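Local coordinates for protein tyrosinase (Burkholderia thailandensis, PDB 5ZRD) that hydroxylates monophenols and probably oxidises the resulting catechols at a paired copper centre, as in other tyrosinases, at residues V88-K100 against L373-S386. Numbering follows the deposited sequence.
Sequences VLFPTWHRMYVYK and LNPFKKASGEAYTS. With CU (copper (II) ion), chain J.
Phe376 and Trp93 meet where a short beta hairpin, strands 376-377 and 383-385, packs on helix 90-108, one of the copper-binding helices of the type-3 dicopper tyrosinase fold. With its CG swung opposite the backbone N (chi1 -174°), Trp93 sends the indole out to the hairpin. Its NE1 points in the ring plane at Asn374 O, 2.9 Å away, with a nearly straight N-H...O angle of 175°. Phe376 CE2 lies over one indole face, offset toward the rim and 3.5 Å from Trp93 CE2, the two planes inclined at 40°. Lys100 runs past the Phe376 ring in the opposite direction, its CG reaching Phe376 CD1 obliquely at 3.4 Å, and Phe376 CZ touches Tyr97 CA and CD1.

Met96, bent at chi2 and chi3, folds its methyl over the centre of the Tyr384 ring, with CE 3.3 Å from the centroid; SD sits obliquely, completing a Met-aromatic contact. Lys378 CG covers the opposite face. Leu373 bridges Trp93 and Met96, its CB against Trp93 CD1 and its CD1 against Met96 CG.

Trp93 CE3 also lies over the centre of the His94 ring, which with His57 and His85 binds a copper ion; His94 ND1 donates to Phe90 O. At the two ends of the contact polar groups pair: Thr92 OG1 and Ser386 OG share a hydrogen bond, and Lys100 NZ, also paired with Glu103, donates to Lys377 O at 3.0 Å and to a water bound by Tyr384 OH.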
# COMPACT_ATOMS: atom_id res chain seq x y z
N VAL A 88 -25.39 -4.23 16.19
CA VAL A 88 -26.14 -4.73 17.37
C VAL A 88 -25.45 -4.36 18.69
O VAL A 88 -26.03 -4.50 19.76
CB VAL A 88 -26.37 -6.25 17.28
CG1 VAL A 88 -27.32 -6.59 16.15
CG2 VAL A 88 -25.06 -7.01 17.11
N LEU A 89 -24.23 -3.88 18.64
CA LEU A 89 -23.56 -3.41 19.85
C LEU A 89 -23.95 -1.96 20.18
O LEU A 89 -23.48 -1.42 21.16
CB LEU A 89 -22.04 -3.53 19.65
CG LEU A 89 -21.55 -4.93 19.30
CD1 LEU A 89 -20.04 -4.99 19.29
CD2 LEU A 89 -22.10 -5.95 20.28
N PHE A 90 -24.81 -1.32 19.40
CA PHE A 90 -25.10 0.10 19.69
C PHE A 90 -25.60 0.28 21.15
O PHE A 90 -25.10 1.12 21.89
CB PHE A 90 -26.04 0.71 18.63
CG PHE A 90 -26.67 2.00 19.08
CD1 PHE A 90 -26.03 3.20 18.89
CD2 PHE A 90 -27.86 2.00 19.77
CE1 PHE A 90 -26.59 4.39 19.35
CE2 PHE A 90 -28.44 3.18 20.20
CZ PHE A 90 -27.80 4.38 19.99
N PRO A 91 -26.62 -0.45 21.56
CA PRO A 91 -27.20 -0.21 22.89
C PRO A 91 -26.26 -0.54 24.06
O PRO A 91 -26.20 0.21 25.04
CB PRO A 91 -28.39 -1.17 22.94
CG PRO A 91 -28.80 -1.29 21.50
CD PRO A 91 -27.48 -1.33 20.77
N THR A 92 -25.60 -1.68 23.96
CA THR A 92 -24.78 -2.19 25.03
C THR A 92 -23.46 -1.41 25.12
O THR A 92 -22.92 -1.24 26.18
CB THR A 92 -24.48 -3.68 24.80
OG1 THR A 92 -24.04 -3.93 23.47
CG2 THR A 92 -25.70 -4.51 25.08
N TRP A 93 -22.93 -1.01 23.98
CA TRP A 93 -21.69 -0.24 24.00
C TRP A 93 -21.96 1.07 24.70
O TRP A 93 -21.14 1.46 25.55
CB TRP A 93 -21.09 -0.01 22.61
CG TRP A 93 -19.76 0.64 22.69
CD1 TRP A 93 -18.55 0.02 22.82
CD2 TRP A 93 -19.49 2.06 22.74
NE1 TRP A 93 -17.55 0.94 22.89
CE2 TRP A 93 -18.09 2.20 22.88
CE3 TRP A 93 -20.28 3.21 22.70
CZ2 TRP A 93 -17.47 3.44 22.98
CZ3 TRP A 93 -19.67 4.44 22.79
CH2 TRP A 93 -18.29 4.55 22.92
N HIS A 94 -23.05 1.75 24.31
CA HIS A 94 -23.33 3.05 24.91
C HIS A 94 -23.72 2.87 26.37
O HIS A 94 -23.46 3.75 27.15
CB HIS A 94 -24.38 3.85 24.15
CG HIS A 94 -23.86 4.32 22.85
ND1 HIS A 94 -23.76 3.48 21.81
CD2 HIS A 94 -23.35 5.51 22.47
CE1 HIS A 94 -23.19 4.13 20.80
NE2 HIS A 94 -22.96 5.38 21.17
N ARG A 95 -24.30 1.73 26.74
CA ARG A 95 -24.61 1.46 28.14
C ARG A 95 -23.32 1.53 28.95
O ARG A 95 -23.30 2.16 30.01
CB ARG A 95 -25.29 0.10 28.32
CG ARG A 95 -25.52 -0.35 29.77
CD ARG A 95 -26.55 -1.47 29.84
NE ARG A 95 -27.90 -0.95 29.70
CZ ARG A 95 -29.01 -1.67 29.62
NH1 ARG A 95 -28.95 -2.99 29.72
NH2 ARG A 95 -30.18 -1.05 29.50
N MET A 96 -22.28 0.87 28.47
CA MET A 96 -21.05 0.83 29.18
C MET A 96 -20.38 2.20 29.14
O MET A 96 -19.74 2.64 30.14
CB MET A 96 -20.13 -0.25 28.62
CG MET A 96 -20.61 -1.64 28.94
SD MET A 96 -20.99 -1.87 30.70
CE MET A 96 -19.43 -1.31 31.39
N TYR A 97 -20.54 2.91 28.02
CA TYR A 97 -19.91 4.23 27.87
C TYR A 97 -20.42 5.14 28.96
O TYR A 97 -19.63 5.83 29.63
CB TYR A 97 -20.16 4.83 26.49
CG TYR A 97 -19.38 6.07 26.11
CD1 TYR A 97 -18.19 6.43 26.72
CD2 TYR A 97 -19.83 6.87 25.08
CE1 TYR A 97 -17.46 7.54 26.32
CE2 TYR A 97 -19.11 7.96 24.64
CZ TYR A 97 -17.93 8.30 25.27
OH TYR A 97 -17.25 9.40 24.85
N VAL A 98 -21.72 5.12 29.15
CA VAL A 98 -22.33 6.02 30.12
C VAL A 98 -21.90 5.61 31.52
O VAL A 98 -21.66 6.45 32.38
CB VAL A 98 -23.86 6.00 30.04
CG1 VAL A 98 -24.46 6.88 31.12
CG2 VAL A 98 -24.36 6.43 28.67
N TYR A 99 -21.88 4.31 31.73
CA TYR A 99 -21.54 3.76 33.02
C TYR A 99 -20.10 4.13 33.36
O TYR A 99 -19.86 4.53 34.45
CB TYR A 99 -21.68 2.23 33.01
CG TYR A 99 -21.31 1.53 34.28
CD1 TYR A 99 -22.17 1.53 35.36
CD2 TYR A 99 -20.14 0.80 34.39
CE1 TYR A 99 -21.86 0.85 36.53
CE2 TYR A 99 -19.82 0.10 35.55
CZ TYR A 99 -20.69 0.12 36.62
OH TYR A 99 -20.43 -0.54 37.77
N LYS A 100 -19.19 3.99 32.39
CA LYS A 100 -17.79 4.31 32.58
C LYS A 100 -17.59 5.81 32.90
O LYS A 100 -16.75 6.18 33.76
CB LYS A 100 -16.99 3.86 31.36
CG LYS A 100 -16.56 2.39 31.40
CD LYS A 100 -15.82 2.03 32.68
CE LYS A 100 -15.29 0.61 32.71
NZ LYS A 100 -14.63 0.29 34.00
N LEU A 373 -16.38 -4.79 24.27
CA LEU A 373 -16.86 -3.41 24.12
C LEU A 373 -15.70 -2.47 24.46
O LEU A 373 -15.72 -1.83 25.49
CB LEU A 373 -18.07 -3.18 25.04
CG LEU A 373 -19.27 -4.07 24.73
CD1 LEU A 373 -20.34 -3.96 25.79
CD2 LEU A 373 -19.82 -3.74 23.36
N ASN A 374 -14.71 -2.43 23.56
CA ASN A 374 -13.48 -1.64 23.73
C ASN A 374 -13.81 -0.15 23.87
O ASN A 374 -14.72 0.35 23.23
CB ASN A 374 -12.54 -1.83 22.54
CG ASN A 374 -12.16 -3.28 22.36
OD1 ASN A 374 -12.08 -3.75 21.24
ND2 ASN A 374 -11.93 -3.99 23.46
N PRO A 375 -13.09 0.58 24.71
CA PRO A 375 -11.93 0.12 25.48
C PRO A 375 -12.23 -0.20 26.96
O PRO A 375 -11.32 -0.20 27.81
CB PRO A 375 -11.05 1.37 25.41
CG PRO A 375 -12.06 2.51 25.59
CD PRO A 375 -13.34 2.01 24.92
N PHE A 376 -13.49 -0.48 27.26
CA PHE A 376 -13.96 -0.62 28.64
C PHE A 376 -13.50 -1.96 29.24
O PHE A 376 -13.68 -3.01 28.65
CB PHE A 376 -15.48 -0.51 28.67
CG PHE A 376 -15.97 0.71 27.95
CD1 PHE A 376 -15.41 1.95 28.20
CD2 PHE A 376 -16.96 0.62 26.99
CE1 PHE A 376 -15.84 3.08 27.53
CE2 PHE A 376 -17.40 1.75 26.32
CZ PHE A 376 -16.84 2.98 26.58
N LYS A 377 -12.96 -1.88 30.47
CA LYS A 377 -12.33 -3.02 31.15
C LYS A 377 -12.92 -3.19 32.55
O LYS A 377 -13.23 -2.21 33.21
CB LYS A 377 -10.81 -2.82 31.18
CG LYS A 377 -10.09 -3.36 29.95
CD LYS A 377 -9.10 -2.37 29.39
CE LYS A 377 -8.23 -2.93 28.28
NZ LYS A 377 -9.05 -3.52 27.20
N LYS A 378 -13.10 -4.44 32.98
CA LYS A 378 -13.46 -4.73 34.39
C LYS A 378 -12.22 -4.53 35.29
O LYS A 378 -11.11 -4.39 34.77
CB LYS A 378 -13.99 -6.17 34.51
CG LYS A 378 -15.28 -6.43 33.75
CD LYS A 378 -15.48 -7.90 33.38
CE LYS A 378 -16.79 -8.47 33.89
NZ LYS A 378 -16.82 -9.95 33.75
N ALA A 379 -12.39 -4.49 36.62
CA ALA A 379 -11.25 -4.44 37.60
C ALA A 379 -10.19 -5.50 37.26
O ALA A 379 -9.02 -5.26 37.38
CB ALA A 379 -11.78 -4.65 39.00
N SER A 380 -10.62 -6.68 36.80
CA SER A 380 -9.70 -7.73 36.34
C SER A 380 -8.66 -7.20 35.34
O SER A 380 -7.62 -7.81 35.22
CB SER A 380 -10.46 -8.87 35.69
OG SER A 380 -11.83 -8.86 36.06
N GLY A 381 -8.98 -6.15 34.57
CA GLY A 381 -8.23 -5.80 33.34
C GLY A 381 -8.82 -6.50 32.12
O GLY A 381 -8.31 -6.38 31.00
N GLU A 382 -9.91 -7.22 32.31
CA GLU A 382 -10.59 -7.95 31.23
C GLU A 382 -11.66 -7.05 30.57
O GLU A 382 -12.38 -6.27 31.24
CB GLU A 382 -11.17 -9.27 31.77
CG GLU A 382 -10.27 -10.47 31.56
CD GLU A 382 -10.97 -11.82 31.75
OE1 GLU A 382 -10.29 -12.85 31.56
OE2 GLU A 382 -12.18 -11.83 32.10
N ALA A 383 -11.77 -7.18 29.25
CA ALA A 383 -12.69 -6.40 28.45
C ALA A 383 -14.15 -6.71 28.83
O ALA A 383 -14.58 -7.86 28.84
CB ALA A 383 -12.43 -6.69 27.00
N TYR A 384 -14.92 -5.68 29.14
CA TYR A 384 -16.38 -5.81 29.17
C TYR A 384 -16.90 -6.32 27.83
O TYR A 384 -16.35 -6.01 26.77
CB TYR A 384 -17.05 -4.47 29.48
CG TYR A 384 -17.18 -4.11 30.93
CD1 TYR A 384 -18.28 -4.50 31.67
CD2 TYR A 384 -16.24 -3.32 31.55
CE1 TYR A 384 -18.43 -4.13 33.00
CE2 TYR A 384 -16.36 -2.95 32.87
CZ TYR A 384 -17.45 -3.36 33.61
OH TYR A 384 -17.55 -2.98 34.91
N THR A 385 -17.97 -7.14 27.90
CA THR A 385 -18.80 -7.56 26.79
C THR A 385 -20.25 -7.21 27.09
O THR A 385 -20.59 -6.85 28.21
CB THR A 385 -18.78 -9.08 26.55
OG1 THR A 385 -19.47 -9.67 27.66
CG2 THR A 385 -17.38 -9.65 26.37
N SER A 386 -21.10 -7.39 26.09
CA SER A 386 -22.51 -7.20 26.23
C SER A 386 -23.06 -8.14 27.31
O SER A 386 -24.05 -7.79 27.95
CB SER A 386 -23.22 -7.42 24.92
OG SER A 386 -22.91 -6.41 23.98
CU CU J . -22.23 6.82 19.72
O HOH W 1 -15.66 -1.48 36.29